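Local structure of alpha-fucosidase (Bifidobacterium bifidum, 2EAB) at residues G92-T97 / K460-A465; H420-L425 / V508-Q513; G480-T485 / W503-V508. The protein probably hydrolyses alpha-1,2-linked L-fucose from glycans, this chain being the catalytic fragment of a longer protein with a transmembrane helix. All blocks are in the same frame, centred on the assembly; numbering follows the deposited sequence.

Overall arrangement
Contacts 2 and 3 lie wholly in the family 95 catalytic region; contact 1 joins it, at helix 452-463, to the N-terminal family 65-type region. They form a row: contact 3 is about 9 Å from contact 2 and about 12 Å from contact 1, centre to centre, and contacts 1 and 2 are about 20 Å apart. Tyr462 packs on Met482 and Trp503, and Met421 N probably bonds Thr485 O. Along the chain, contact 1 closes before contact 3 opens, contacts 1 and 2 alternate their segments, and contact 3 is nested inside contact 2, sharing Val508 and helix 507-520. The row thus runs from a buried loop-to-helix contact near the middle of the chain to the junction of two family regions.

Contact 1: G92-T97 / K460-A465; sequences GGNNET and KVYAGA
Tyr462 reaches from the end of helix 452-463 to the loop at Asn94 and Asn95. Its CB packs on the sulfur of Met482, and chi1 of -66° puts CG beside the backbone N, from where the ring runs out to the two asparagines. On one side CE2 meets Asn94 OD1 at 3.5 Å, an edge contact near the ring plane, with the amide turned 51° from the ring; the hydrogen bond of that oxygen goes to Thr458 OG1. On the other side CD1 lies against Trp503. Val461 CG1 covers one face of the ring, offset toward the rim, and is also 3.5 Å from Asn95 O. At the tip the hydroxyl is gripped twice: Asn95 N donates to OH over 3.0 Å at 157°, and OH gives its proton to Thr125 O. The bond joins a loop of the family 65-type N-terminal region to a helix of the family 95 catalytic region, whose fold is an (alpha/alpha)6 barrel. Asn95 is also the N-cap of helix 96-99, its OD1 taking a weak bond from Thr97 N at 2.9 Å while ND2 holds Glu128. Toward the surface Glu96 OE2 and Lys460 NZ form a long salt bridge of 4.0 Å.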
loop_
_atom_site.group_PDB
_atom_site.type_symbol
_atom_site.label_atom_id
_atom_site.label_comp_id
_atom_site.label_asym_id
_atom_site.label_seq_id
_atom_site.Cartn_x
_atom_site.Cartn_y
_atom_site.Cartn_z
ATOM N N GLY A 92 -14.310 -18.939 6.090
ATOM C CA GLY A 92 -13.992 -17.535 5.828
ATOM C C GLY A 92 -14.656 -16.537 6.754
ATOM O O GLY A 92 -14.706 -15.344 6.436
ATOM N N GLY A 93 -15.163 -17.023 7.887
ATOM C CA GLY A 93 -15.856 -16.182 8.855
ATOM C C GLY A 93 -17.340 -15.996 8.601
ATOM O O GLY A 93 -18.030 -15.342 9.391
ATOM N N ASN A 94 -17.853 -16.545 7.503
ATOM C CA ASN A 94 -19.241 -16.290 7.135
ATOM C C ASN A 94 -20.235 -16.875 8.120
ATOM O O ASN A 94 -20.095 -18.016 8.545
ATOM C CB ASN A 94 -19.517 -16.806 5.733
ATOM C CG ASN A 94 -18.689 -16.086 4.700
ATOM O OD1 ASN A 94 -18.833 -14.879 4.504
ATOM N ND2 ASN A 94 -17.798 -16.817 4.046
ATOM N N ASN A 95 -21.228 -16.073 8.491
ATOM C CA ASN A 95 -22.250 -16.500 9.431
ATOM C C ASN A 95 -23.613 -16.554 8.749
ATOM O O ASN A 95 -24.243 -15.522 8.502
ATOM C CB ASN A 95 -22.277 -15.575 10.648
ATOM C CG ASN A 95 -23.140 -16.122 11.768
ATOM O OD1 ASN A 95 -24.205 -16.693 11.520
ATOM N ND2 ASN A 95 -22.699 -15.936 13.006
ATOM N N GLU A 96 -24.059 -17.769 8.446
ATOM C CA GLU A 96 -25.328 -17.966 7.753
ATOM C C GLU A 96 -26.531 -17.474 8.548
ATOM O O GLU A 96 -27.504 -17.005 7.963
ATOM C CB GLU A 96 -25.497 -19.433 7.369
ATOM C CG GLU A 96 -24.396 -19.927 6.436
ATOM C CD GLU A 96 -24.758 -21.190 5.690
ATOM O OE1 GLU A 96 -25.475 -22.047 6.253
ATOM O OE2 GLU A 96 -24.307 -21.324 4.532
ATOM N N THR A 97 -26.467 -17.583 9.872
ATOM C CA THR A 97 -27.567 -17.132 10.719
ATOM C C THR A 97 -27.732 -15.610 10.655
ATOM O O THR A 97 -28.848 -15.089 10.744
ATOM C CB THR A 97 -27.382 -17.611 12.173
ATOM O OG1 THR A 97 -27.236 -19.034 12.186
ATOM C CG2 THR A 97 -28.580 -17.235 13.032
ATOM N N LYS A 460 -23.105 -14.799 -1.380
ATOM C CA LYS A 460 -24.290 -15.633 -1.239
ATOM C C LYS A 460 -24.939 -15.454 0.139
ATOM O O LYS A 460 -26.145 -15.233 0.243
ATOM C CB LYS A 460 -23.942 -17.103 -1.490
ATOM C CG LYS A 460 -25.130 -18.036 -1.300
ATOM C CD LYS A 460 -24.807 -19.482 -1.620
ATOM C CE LYS A 460 -24.101 -20.172 -0.475
ATOM N NZ LYS A 460 -24.921 -20.218 0.778
ATOM N N VAL A 461 -24.129 -15.543 1.188
ATOM C CA VAL A 461 -24.635 -15.491 2.559
ATOM C C VAL A 461 -25.255 -14.145 2.914
ATOM O O VAL A 461 -26.350 -14.095 3.485
ATOM C CB VAL A 461 -23.527 -15.864 3.572
ATOM C CG1 VAL A 461 -23.967 -15.585 5.011
ATOM C CG2 VAL A 461 -23.134 -17.323 3.395
ATOM N N TYR A 462 -24.578 -13.060 2.546
ATOM C CA TYR A 462 -25.000 -11.737 2.993
ATOM C C TYR A 462 -25.818 -10.956 1.977
ATOM O O TYR A 462 -26.540 -10.038 2.358
ATOM C CB TYR A 462 -23.799 -10.918 3.472
ATOM C CG TYR A 462 -23.169 -11.497 4.720
ATOM C CD1 TYR A 462 -23.659 -11.179 5.992
ATOM C CD2 TYR A 462 -22.100 -12.386 4.626
ATOM C CE1 TYR A 462 -23.083 -11.724 7.140
ATOM C CE2 TYR A 462 -21.521 -12.935 5.762
ATOM C CZ TYR A 462 -22.018 -12.599 7.012
ATOM O OH TYR A 462 -21.425 -13.151 8.124
ATOM N N ALA A 463 -25.711 -11.305 0.696
ATOM C CA ALA A 463 -26.430 -10.569 -0.347
ATOM C C ALA A 463 -27.310 -11.434 -1.251
ATOM O O ALA A 463 -27.986 -10.910 -2.135
ATOM C CB ALA A 463 -25.457 -9.728 -1.180
ATOM N N GLY A 464 -27.305 -12.744 -1.039
ATOM C CA GLY A 464 -28.143 -13.643 -1.825
ATOM C C GLY A 464 -27.670 -13.837 -3.253
ATOM O O GLY A 464 -28.457 -14.230 -4.120
ATOM N N ALA A 465 -26.389 -13.567 -3.494
ATOM C CA ALA A 465 -25.804 -13.707 -4.822
ATOM C C ALA A 465 -25.061 -15.035 -4.894
ATOM O O ALA A 465 -23.906 -15.132 -4.464
ATOM C CB ALA A 465 -24.870 -12.542 -5.122
#

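Contact 2: H420-L425 / V508-Q513; sequences HMNVNL and VPWILQ. With EDO (1,2-ethanediol), chain D.
Trp510 presents the six-membered ring of its indole to Asn422 and Val423. Asn422 OD1 sits at the ring edge, in plane, 3.4 Å from CE3, and the amide stands almost upright to the indole, the two planes being 80° apart. Asn422 O lies 3.4 Å from CZ3, obliquely to the ring. Val423 lies alongside, pointing the same way as the tryptophan, with its CB 3.6 Å from CH2. Chi1 of -164° sets the tryptophan's CG anti to the backbone N, heading for residues 422 and 423. The next residue, Ile511, faces Met421 and Leu425: its CG2 touches Met421 SD at 3.9 Å, the two chains crossing at about a right angle, and its CD1 meets Leu425 CG at 4.0 Å. The methionine's CE carries on to Val508 CG2, also at 4.0 Å. This is a helix-to-loop interface inside the (alpha/alpha)6 barrel of the catalytic region, where helix 507-520 backs the turn that starts helix 424-428. Val423 holds the N-cap place there. An alanine in place of Trp510 would probably open a gap beside Val423 and leave Asn422 OD1 without the ring edge next to it. In the next shell, Tyr578 OH donates to that same OD1, Leu582 of helix 577-596 packs on the indole, and Gln426 NE2 holds Met421 O. Leu444 of helix 442-450 covers both Leu425 and Ile511. An ethanediol, probably from the crystallisation liquor, lies by the ring edge with C1 3.6 Å from Trp510 CZ3. The side chain of Leu425 is about 9 Å from a bound calcium ion.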
loop_
_atom_site.group_PDB
_atom_site.type_symbol
_atom_site.label_atom_id
_atom_site.label_comp_id
_atom_site.label_asym_id
_atom_site.label_seq_id
_atom_site.Cartn_x
_atom_site.Cartn_y
_atom_site.Cartn_z
ATOM N N HIS A 420 -5.845 -4.614 5.528
ATOM C CA HIS A 420 -6.927 -3.745 5.991
ATOM C C HIS A 420 -7.419 -2.961 4.792
ATOM O O HIS A 420 -6.768 -2.005 4.355
ATOM C CB HIS A 420 -6.452 -2.790 7.096
ATOM C CG HIS A 420 -7.079 -3.050 8.428
ATOM N ND1 HIS A 420 -8.010 -2.217 9.014
ATOM C CD2 HIS A 420 -6.903 -4.075 9.289
ATOM C CE1 HIS A 420 -8.370 -2.721 10.182
ATOM N NE2 HIS A 420 -7.717 -3.854 10.369
ATOM N N MET A 421 -8.563 -3.369 4.257
ATOM C CA MET A 421 -8.938 -3.015 2.894
ATOM C C MET A 421 -9.963 -1.885 2.810
ATOM O O MET A 421 -10.701 -1.781 1.834
ATOM C CB MET A 421 -9.407 -4.277 2.155
ATOM C CG MET A 421 -9.221 -4.241 0.648
ATOM S SD MET A 421 -9.433 -5.863 -0.093
ATOM C CE MET A 421 -11.216 -6.034 -0.010
ATOM N N ASN A 422 -9.982 -1.013 3.812
ATOM C CA ASN A 422 -10.844 0.168 3.762
ATOM C C ASN A 422 -10.053 1.460 3.985
ATOM O O ASN A 422 -10.520 2.382 4.654
ATOM C CB ASN A 422 -12.033 0.038 4.727
ATOM C CG ASN A 422 -13.273 0.793 4.247
ATOM O OD1 ASN A 422 -13.377 1.188 3.084
ATOM N ND2 ASN A 422 -14.226 0.988 5.149
ATOM N N VAL A 423 -8.837 1.461 3.430
ATOM C CA VAL A 423 -7.947 2.613 3.178
ATOM C C VAL A 423 -6.484 2.171 3.182
ATOM O O VAL A 423 -5.680 2.694 2.410
ATOM C CB VAL A 423 -8.147 3.856 4.113
ATOM C CG1 VAL A 423 -7.729 3.567 5.556
ATOM C CG2 VAL A 423 -7.381 5.071 3.569
ATOM N N ASN A 424 -6.143 1.221 4.047
ATOM C CA ASN A 424 -4.735 0.939 4.315
ATOM C C ASN A 424 -4.055 0.194 3.178
ATOM O O ASN A 424 -3.018 0.632 2.680
ATOM C CB ASN A 424 -4.566 0.169 5.623
ATOM C CG ASN A 424 -5.231 0.856 6.795
ATOM O OD1 ASN A 424 -4.615 1.669 7.497
ATOM N ND2 ASN A 424 -6.495 0.564 7.000
ATOM N N LEU A 425 -4.650 -0.915 2.756
ATOM C CA LEU A 425 -4.102 -1.669 1.634
ATOM C C LEU A 425 -4.114 -0.828 0.357
ATOM O O LEU A 425 -3.180 -0.891 -0.450
ATOM C CB LEU A 425 -4.860 -2.985 1.444
ATOM C CG LEU A 425 -4.291 -3.937 0.388
ATOM C CD1 LEU A 425 -2.866 -4.366 0.726
ATOM C CD2 LEU A 425 -5.195 -5.144 0.203
ATOM N N VAL A 508 -14.309 -3.648 -1.730
ATOM C CA VAL A 508 -13.956 -4.337 -2.975
ATOM C C VAL A 508 -13.942 -3.379 -4.179
ATOM O O VAL A 508 -12.915 -3.262 -4.843
ATOM C CB VAL A 508 -14.797 -5.623 -3.210
ATOM C CG1 VAL A 508 -14.481 -6.230 -4.569
ATOM C CG2 VAL A 508 -14.526 -6.629 -2.104
ATOM N N PRO A 509 -15.049 -2.646 -4.436
ATOM C CA PRO A 509 -14.933 -1.527 -5.379
ATOM C C PRO A 509 -13.665 -0.683 -5.176
ATOM O O PRO A 509 -12.947 -0.408 -6.135
ATOM C CB PRO A 509 -16.205 -0.716 -5.103
ATOM C CG PRO A 509 -17.219 -1.767 -4.747
ATOM C CD PRO A 509 -16.444 -2.826 -3.977
ATOM N N TRP A 510 -13.370 -0.291 -3.941
ATOM C CA TRP A 510 -12.214 0.562 -3.702
ATOM C C TRP A 510 -10.891 -0.092 -4.118
ATOM O O TRP A 510 -10.119 0.503 -4.872
ATOM C CB TRP A 510 -12.164 1.001 -2.247
ATOM C CG TRP A 510 -11.252 2.164 -1.981
ATOM C CD1 TRP A 510 -10.405 2.790 -2.861
ATOM C CD2 TRP A 510 -11.088 2.821 -0.733
ATOM N NE1 TRP A 510 -9.739 3.808 -2.230
ATOM C CE2 TRP A 510 -10.131 3.843 -0.916
ATOM C CE3 TRP A 510 -11.660 2.643 0.535
ATOM C CZ2 TRP A 510 -9.744 4.697 0.121
ATOM C CZ3 TRP A 510 -11.283 3.490 1.562
ATOM C CH2 TRP A 510 -10.327 4.499 1.352
ATOM N N ILE A 511 -10.621 -1.305 -3.640
ATOM C CA ILE A 511 -9.370 -1.963 -4.016
ATOM C C ILE A 511 -9.311 -2.231 -5.525
ATOM O O ILE A 511 -8.230 -2.250 -6.105
ATOM C CB ILE A 511 -9.099 -3.244 -3.177
ATOM C CG1 ILE A 511 -7.602 -3.578 -3.153
ATOM C CG2 ILE A 511 -9.932 -4.426 -3.668
ATOM C CD1 ILE A 511 -6.749 -2.559 -2.398
ATOM N N LEU A 512 -10.469 -2.411 -6.156
ATOM C CA LEU A 512 -10.508 -2.516 -7.614
ATOM C C LEU A 512 -9.997 -1.271 -8.327
ATOM O O LEU A 512 -9.540 -1.363 -9.474
ATOM C CB LEU A 512 -11.893 -2.910 -8.114
ATOM C CG LEU A 512 -12.260 -4.378 -7.860
ATOM C CD1 LEU A 512 -13.746 -4.596 -8.102
ATOM C CD2 LEU A 512 -11.430 -5.342 -8.694
ATOM N N GLN A 513 -10.070 -0.112 -7.675
ATOM C CA GLN A 513 -9.440 1.076 -8.254
ATOM C C GLN A 513 -7.939 0.880 -8.410
ATOM O O GLN A 513 -7.380 1.167 -9.471
ATOM C CB GLN A 513 -9.700 2.325 -7.425
ATOM C CG GLN A 513 -11.121 2.835 -7.489
ATOM C CD GLN A 513 -11.268 4.226 -6.910
ATOM O OE1 GLN A 513 -10.457 5.107 -7.179
ATOM N NE2 GLN A 513 -12.325 4.437 -6.132
HETATM C C1 EDO D . -12.393 5.453 4.312
HETATM O O1 EDO D . -12.346 6.488 5.416
HETATM C C2 EDO D . -13.092 4.191 4.954
HETATM O O2 EDO D . -12.161 3.596 5.970
#

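Contact 3: G480-T485 / W503-V508; sequences GYMAHT and WSPAAV
Two first torsions bring His484 and Trp503 together: chi1 of -70° puts the histidine's CG beside its backbone N, and chi1 of 175° sends the tryptophan's CG anti to its own. His484 NE2 then lies over one face of the indole, offset toward the rim, 3.4 Å from CE3. The pair is oblique, neither a stack nor T-shaped, with planes 44° apart and the centroids of the imidazole and the tryptophan's six-membered ring 4.6 Å from each other. At ND1 the imidazole is hydrogen-bonded to Thr493 O, which helps to fix its rotation. Met482 makes a Met-aromatic contact, its SD lying obliquely, 5.2 Å from the centroid of that six-membered ring. The bend at chi3 brings CE into apolar contact, 3.8 Å from Trp503 CH2 and near Pro505 CB.

Beyond the histidine, Thr485 OG1 and Ser504 OG share a short hydrogen bond of 2.6 Å. In the other direction Val508 inserts its two methyls: CG1 lies 3.5 Å from Tyr481 CE1, and CG2 is 3.6 Å from Ala483 CB. Tyr481 OH is held by Leu534 O of helix 525-546. Ala483 O is buried with no hydrogen-bond partner in the model; Pro505 CA approaches it at 3.5 Å in a nearly straight CA-H...O contact. Ser504 to Ala507 make a type I turn leading into helix 507-520, crossed by the extended segment 480-485: an inter-helix loop of an (alpha/alpha)6 barrel packed on the entry to a barrel helix.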
loop_
_atom_site.group_PDB
_atom_site.type_symbol
_atom_site.label_atom_id
_atom_site.label_comp_id
_atom_site.label_asym_id
_atom_site.label_seq_id
_atom_site.Cartn_x
_atom_site.Cartn_y
_atom_site.Cartn_z
ATOM N N GLY A 480 -21.049 -12.461 -8.213
ATOM C CA GLY A 480 -20.444 -11.442 -7.377
ATOM C C GLY A 480 -19.616 -12.000 -6.247
ATOM O O GLY A 480 -19.843 -13.111 -5.768
ATOM N N TYR A 481 -18.646 -11.202 -5.820
ATOM C CA TYR A 481 -17.796 -11.534 -4.690
ATOM C C TYR A 481 -17.791 -10.345 -3.736
ATOM O O TYR A 481 -17.696 -9.191 -4.155
ATOM C CB TYR A 481 -16.379 -11.941 -5.145
ATOM C CG TYR A 481 -15.705 -10.948 -6.068
ATOM C CD1 TYR A 481 -14.715 -10.097 -5.595
ATOM C CD2 TYR A 481 -16.067 -10.856 -7.416
ATOM C CE1 TYR A 481 -14.102 -9.178 -6.434
ATOM C CE2 TYR A 481 -15.468 -9.939 -8.264
ATOM C CZ TYR A 481 -14.487 -9.101 -7.765
ATOM O OH TYR A 481 -13.881 -8.184 -8.593
ATOM N N MET A 482 -17.934 -10.651 -2.453
ATOM C CA MET A 482 -18.051 -9.647 -1.419
ATOM C C MET A 482 -16.939 -9.859 -0.399
ATOM O O MET A 482 -16.652 -10.989 -0.011
ATOM C CB MET A 482 -19.423 -9.766 -0.749
ATOM C CG MET A 482 -19.682 -8.734 0.331
ATOM S SD MET A 482 -21.219 -9.058 1.215
ATOM C CE MET A 482 -22.245 -7.667 0.720
ATOM N N ALA A 483 -16.311 -8.760 0.015
ATOM C CA ALA A 483 -15.328 -8.772 1.092
ATOM C C ALA A 483 -15.407 -7.435 1.808
ATOM O O ALA A 483 -16.001 -6.479 1.298
ATOM C CB ALA A 483 -13.927 -9.036 0.570
ATOM N N HIS A 484 -14.785 -7.368 2.980
ATOM C CA HIS A 484 -14.968 -6.240 3.870
ATOM C C HIS A 484 -13.620 -5.618 4.270
ATOM O O HIS A 484 -12.719 -5.544 3.436
ATOM C CB HIS A 484 -15.866 -6.693 5.019
ATOM C CG HIS A 484 -17.275 -6.932 4.584
ATOM N ND1 HIS A 484 -17.742 -8.130 4.078
ATOM C CD2 HIS A 484 -18.314 -6.072 4.531
ATOM C CE1 HIS A 484 -19.020 -7.995 3.757
ATOM N NE2 HIS A 484 -19.388 -6.756 4.029
ATOM N N THR A 485 -13.491 -5.117 5.500
ATOM C CA THR A 485 -12.269 -4.419 5.908
ATOM C C THR A 485 -11.132 -5.381 6.256
ATOM O O THR A 485 -10.065 -5.352 5.642
ATOM C CB THR A 485 -12.521 -3.445 7.086
ATOM O OG1 THR A 485 -13.375 -2.379 6.651
ATOM C CG2 THR A 485 -11.217 -2.851 7.585
ATOM N N TRP A 503 -18.181 -4.107 8.778
ATOM C CA TRP A 503 -18.945 -4.163 7.531
ATOM C C TRP A 503 -18.537 -3.021 6.617
ATOM O O TRP A 503 -18.641 -1.856 6.994
ATOM C CB TRP A 503 -20.444 -4.085 7.833
ATOM C CG TRP A 503 -21.317 -4.028 6.612
ATOM C CD1 TRP A 503 -21.675 -2.911 5.908
ATOM C CD2 TRP A 503 -21.946 -5.134 5.955
ATOM N NE1 TRP A 503 -22.496 -3.254 4.862
ATOM C CE2 TRP A 503 -22.671 -4.613 4.861
ATOM C CE3 TRP A 503 -21.977 -6.515 6.189
ATOM C CZ2 TRP A 503 -23.412 -5.423 3.999
ATOM C CZ3 TRP A 503 -22.703 -7.320 5.326
ATOM C CH2 TRP A 503 -23.410 -6.772 4.245
ATOM N N SER A 504 -18.074 -3.363 5.419
ATOM C CA SER A 504 -17.687 -2.361 4.442
ATOM C C SER A 504 -17.525 -2.988 3.067
ATOM O O SER A 504 -16.410 -3.094 2.570
ATOM C CB SER A 504 -16.379 -1.688 4.856
ATOM O OG SER A 504 -15.311 -2.624 4.873
ATOM N N PRO A 505 -18.638 -3.386 2.434
ATOM C CA PRO A 505 -18.509 -4.099 1.169
ATOM C C PRO A 505 -17.979 -3.247 0.023
ATOM O O PRO A 505 -17.520 -3.802 -0.977
ATOM C CB PRO A 505 -19.932 -4.581 0.885
ATOM C CG PRO A 505 -20.809 -3.643 1.628
ATOM C CD PRO A 505 -20.042 -3.259 2.856
ATOM N N ALA A 506 -18.034 -1.921 0.154
ATOM C CA ALA A 506 -17.444 -1.058 -0.867
ATOM C C ALA A 506 -15.913 -1.119 -0.863
ATOM O O ALA A 506 -15.269 -0.542 -1.745
ATOM C CB ALA A 506 -17.941 0.375 -0.738
ATOM N N ALA A 507 -15.343 -1.827 0.113
ATOM C CA ALA A 507 -13.912 -2.111 0.129
ATOM C C ALA A 507 -13.459 -2.788 -1.165
ATOM O O ALA A 507 -12.338 -2.550 -1.635
ATOM C CB ALA A 507 -13.565 -2.982 1.322
ATOM N N VAL A 508 -14.309 -3.648 -1.730
ATOM C CA VAL A 508 -13.956 -4.337 -2.975
ATOM C C VAL A 508 -13.942 -3.379 -4.179
ATOM O O VAL A 508 -12.915 -3.262 -4.843
ATOM C CB VAL A 508 -14.797 -5.623 -3.210
ATOM C CG1 VAL A 508 -14.481 -6.230 -4.569
ATOM C CG2 VAL A 508 -14.526 -6.629 -2.104
#